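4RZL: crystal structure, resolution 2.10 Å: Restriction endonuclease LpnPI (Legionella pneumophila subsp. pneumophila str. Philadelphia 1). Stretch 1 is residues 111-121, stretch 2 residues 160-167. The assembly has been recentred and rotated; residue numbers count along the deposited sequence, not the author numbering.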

# COMPACT_ATOMS: atom_id res chain seq x y z
N THR A 111 -10.05 6.36 6.09
CA THR A 111 -10.19 5.60 4.86
C THR A 111 -10.02 4.10 5.13
O THR A 111 -10.77 3.29 4.57
CB THR A 111 -9.17 6.05 3.80
OG1 THR A 111 -9.33 7.46 3.57
CG2 THR A 111 -9.38 5.30 2.49
N LEU A 112 -9.06 3.75 6.00
CA LEU A 112 -8.89 2.36 6.42
C LEU A 112 -10.20 1.82 6.97
O LEU A 112 -10.63 0.74 6.61
CB LEU A 112 -7.78 2.21 7.46
CG LEU A 112 -6.32 2.32 7.00
CD1 LEU A 112 -5.36 2.30 8.19
CD2 LEU A 112 -5.98 1.21 6.05
N LYS A 113 -10.86 2.60 7.83
CA LYS A 113 -12.12 2.13 8.39
C LYS A 113 -13.15 1.86 7.29
O LYS A 113 -13.85 0.84 7.29
CB LYS A 113 -12.67 3.13 9.41
CG LYS A 113 -14.01 2.66 10.01
CD LYS A 113 -14.64 3.68 10.95
CE LYS A 113 -16.06 3.24 11.37
NZ LYS A 113 -16.08 1.80 11.79
N MET A 114 -13.24 2.78 6.33
CA MET A 114 -14.18 2.62 5.22
C MET A 114 -13.89 1.38 4.38
O MET A 114 -14.80 0.64 4.02
CB MET A 114 -14.17 3.85 4.32
CG MET A 114 -14.87 5.05 4.92
SD MET A 114 -14.71 6.48 3.84
CE MET A 114 -15.06 5.71 2.26
N LEU A 115 -12.61 1.17 4.09
CA LEU A 115 -12.17 0.06 3.25
C LEU A 115 -12.44 -1.29 3.90
O LEU A 115 -12.92 -2.21 3.24
CB LEU A 115 -10.68 0.18 2.94
CG LEU A 115 -10.23 1.35 2.10
CD1 LEU A 115 -8.72 1.25 1.92
CD2 LEU A 115 -10.91 1.33 0.78
N PHE A 116 -12.15 -1.42 5.20
CA PHE A 116 -12.41 -2.70 5.86
C PHE A 116 -13.91 -2.93 6.08
O PHE A 116 -14.40 -4.05 5.90
CB PHE A 116 -11.62 -2.79 7.18
CG PHE A 116 -10.17 -3.12 6.97
CD1 PHE A 116 -9.27 -2.14 6.54
CD2 PHE A 116 -9.71 -4.42 7.14
CE1 PHE A 116 -7.93 -2.45 6.32
CE2 PHE A 116 -8.37 -4.74 6.91
CZ PHE A 116 -7.48 -3.75 6.51
N ASP A 117 -14.66 -1.88 6.41
CA ASP A 117 -16.11 -2.02 6.57
C ASP A 117 -16.78 -2.43 5.25
O ASP A 117 -17.68 -3.26 5.24
CB ASP A 117 -16.73 -0.71 7.10
CG ASP A 117 -16.35 -0.43 8.57
OD1 ASP A 117 -15.78 -1.33 9.22
OD2 ASP A 117 -16.64 0.67 9.07
N SER A 118 -16.35 -1.84 4.14
CA SER A 118 -16.80 -2.24 2.82
C SER A 118 -16.49 -3.72 2.56
O SER A 118 -17.34 -4.49 2.08
CB SER A 118 -16.14 -1.38 1.74
OG SER A 118 -16.44 -1.85 0.44
N THR A 119 -15.28 -4.12 2.92
CA THR A 119 -14.83 -5.49 2.68
C THR A 119 -15.69 -6.52 3.42
O THR A 119 -15.98 -7.61 2.90
CB THR A 119 -13.35 -5.63 3.07
OG1 THR A 119 -12.57 -4.79 2.22
CG2 THR A 119 -12.85 -7.07 2.95
N HIS A 120 -16.13 -6.16 4.62
CA HIS A 120 -16.90 -7.07 5.46
C HIS A 120 -18.40 -6.77 5.42
O HIS A 120 -19.17 -7.38 6.14
CB HIS A 120 -16.40 -7.00 6.90
CG HIS A 120 -15.03 -7.55 7.07
ND1 HIS A 120 -14.77 -8.90 7.07
CD2 HIS A 120 -13.84 -6.94 7.22
CE1 HIS A 120 -13.48 -9.10 7.21
NE2 HIS A 120 -12.88 -7.92 7.32
N ASN A 121 -18.81 -5.85 4.55
CA ASN A 121 -20.21 -5.46 4.49
C ASN A 121 -21.09 -6.54 3.86
O ASN A 121 -20.68 -7.21 2.92
CB ASN A 121 -20.36 -4.15 3.71
CG ASN A 121 -21.55 -3.34 4.18
OD1 ASN A 121 -22.69 -3.75 3.99
ND2 ASN A 121 -21.28 -2.20 4.80
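Stretch 2 160-167: LSATDDLI

Stretch 2 lies along one side of the helix of stretch 1 in a small, mixed contact, in which a leucine packs on the helix and a phenylalanine ring at one end and a histidine is hydrogen-bonded to an aspartate and packs on an alanine at the other. Together the two surfaces bury 344 Å².

Residues 111-119 are helical, continuing a helix that begins earlier in the chain, and His120 is the first residue after it to leave helical phi/psi. In stretch 2, Leu160 and Ser161 are extended, residues 162-165 have helical phi/psi without the regular bonds, and Leu166 and Ile167 enter a strand that continues beyond the stretch. The turn is tied by the backbone bonds from Asp164 N and Asp165 N to Ser161 O, both 3.1 Å. The two segments run in opposite senses: the CA atoms of His120 and Ala162 are 6.7 Å apart, and those of Phe116 and Leu166 7.2 Å, so that stretch 2 advances as the helix is followed backwards by one turn.

Leu166 has the largest covered area of any residue here. Its CA-to-CB bond points toward the helix, and with chi1 t and chi2 p its CD2 lies 3.9 Å from Phe116 CB, 3.8 Å from Lys113 CA and 3.8 Å from Leu112 O. The leucine thus touches backbone as well as side chain. Its CD1 makes a looser apolar contact, 4.5 Å from Leu112 CB, while Leu166 CB sits over one face of the Phe116 ring, 4.1 Å from the ring centroid and 21° off the normal, in a CH-pi contact. The same ring brings its CE2 to 3.3 Å from Asp165 O.

Four residues on from Phe116, the His120 side chain (chi1 m) meets stretch 2 in two ways. Its NE2 donates a hydrogen bond to Asp165 OD2, at 2.7 Å and with an N-H...acceptor angle of 158°; the carboxylate oxygen lies at the ring edge, near its plane, where the nitrogen can direct its proton. Over one face of the ring lies Ala162, whose CB stands 3.5 Å from the centroid of the His120 ring and 6° off the normal. Asp165, with chi1 p, also approaches the phenylalanine, its OD1 lying 3.6 Å from Phe116 CD2, and so it touches both rings. The methyl lies over one face of the imidazole and the carboxylate oxygen at its edge, so the two meet the ring from different directions.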

# COMPACT_ATOMS: atom_id res chain seq x y z
N LEU A 160 -8.94 -14.50 8.98
CA LEU A 160 -8.97 -13.43 9.98
C LEU A 160 -10.34 -12.75 10.03
O LEU A 160 -10.87 -12.34 9.00
CB LEU A 160 -7.90 -12.37 9.72
CG LEU A 160 -6.43 -12.68 9.99
CD1 LEU A 160 -5.66 -11.38 9.91
CD2 LEU A 160 -6.24 -13.35 11.34
N SER A 161 -10.89 -12.62 11.23
CA SER A 161 -12.19 -11.97 11.41
C SER A 161 -12.10 -10.46 11.22
O SER A 161 -11.01 -9.89 11.17
CB SER A 161 -12.75 -12.26 12.80
OG SER A 161 -11.91 -11.70 13.80
N ALA A 162 -13.26 -9.81 11.11
CA ALA A 162 -13.31 -8.36 10.99
C ALA A 162 -12.89 -7.71 12.31
O ALA A 162 -12.51 -6.55 12.34
CB ALA A 162 -14.70 -7.92 10.58
N THR A 163 -12.94 -8.48 13.39
CA THR A 163 -12.48 -8.00 14.69
C THR A 163 -10.96 -7.93 14.71
O THR A 163 -10.38 -7.06 15.37
CB THR A 163 -12.97 -8.91 15.85
OG1 THR A 163 -14.38 -8.75 16.01
CG2 THR A 163 -12.30 -8.54 17.15
N ASP A 164 -10.30 -8.83 13.98
CA ASP A 164 -8.85 -8.93 14.06
C ASP A 164 -8.04 -8.21 12.96
O ASP A 164 -6.87 -7.92 13.15
CB ASP A 164 -8.43 -10.40 14.09
CG ASP A 164 -8.92 -11.13 15.34
OD1 ASP A 164 -9.17 -10.46 16.37
OD2 ASP A 164 -9.03 -12.37 15.30
N ASP A 165 -8.63 -7.97 11.79
CA ASP A 165 -7.82 -7.46 10.68
C ASP A 165 -7.73 -5.92 10.66
O ASP A 165 -6.97 -5.35 9.87
CB ASP A 165 -8.34 -8.00 9.33
CG ASP A 165 -9.77 -7.59 9.03
OD1 ASP A 165 -10.34 -6.77 9.78
OD2 ASP A 165 -10.31 -8.07 7.99
N LEU A 166 -8.53 -5.25 11.49
CA LEU A 166 -8.40 -3.81 11.70
C LEU A 166 -8.68 -3.52 13.17
O LEU A 166 -9.83 -3.51 13.59
CB LEU A 166 -9.35 -3.01 10.81
CG LEU A 166 -9.18 -1.48 10.95
CD1 LEU A 166 -7.79 -1.07 10.49
CD2 LEU A 166 -10.23 -0.71 10.14
N ILE A 167 -7.62 -3.28 13.93
CA ILE A 167 -7.71 -3.11 15.37
C ILE A 167 -7.28 -1.71 15.74
O ILE A 167 -6.23 -1.25 15.28
CB ILE A 167 -6.83 -4.13 16.12
CG1 ILE A 167 -7.22 -5.55 15.74
CG2 ILE A 167 -6.94 -3.95 17.63
CD1 ILE A 167 -6.24 -6.58 16.23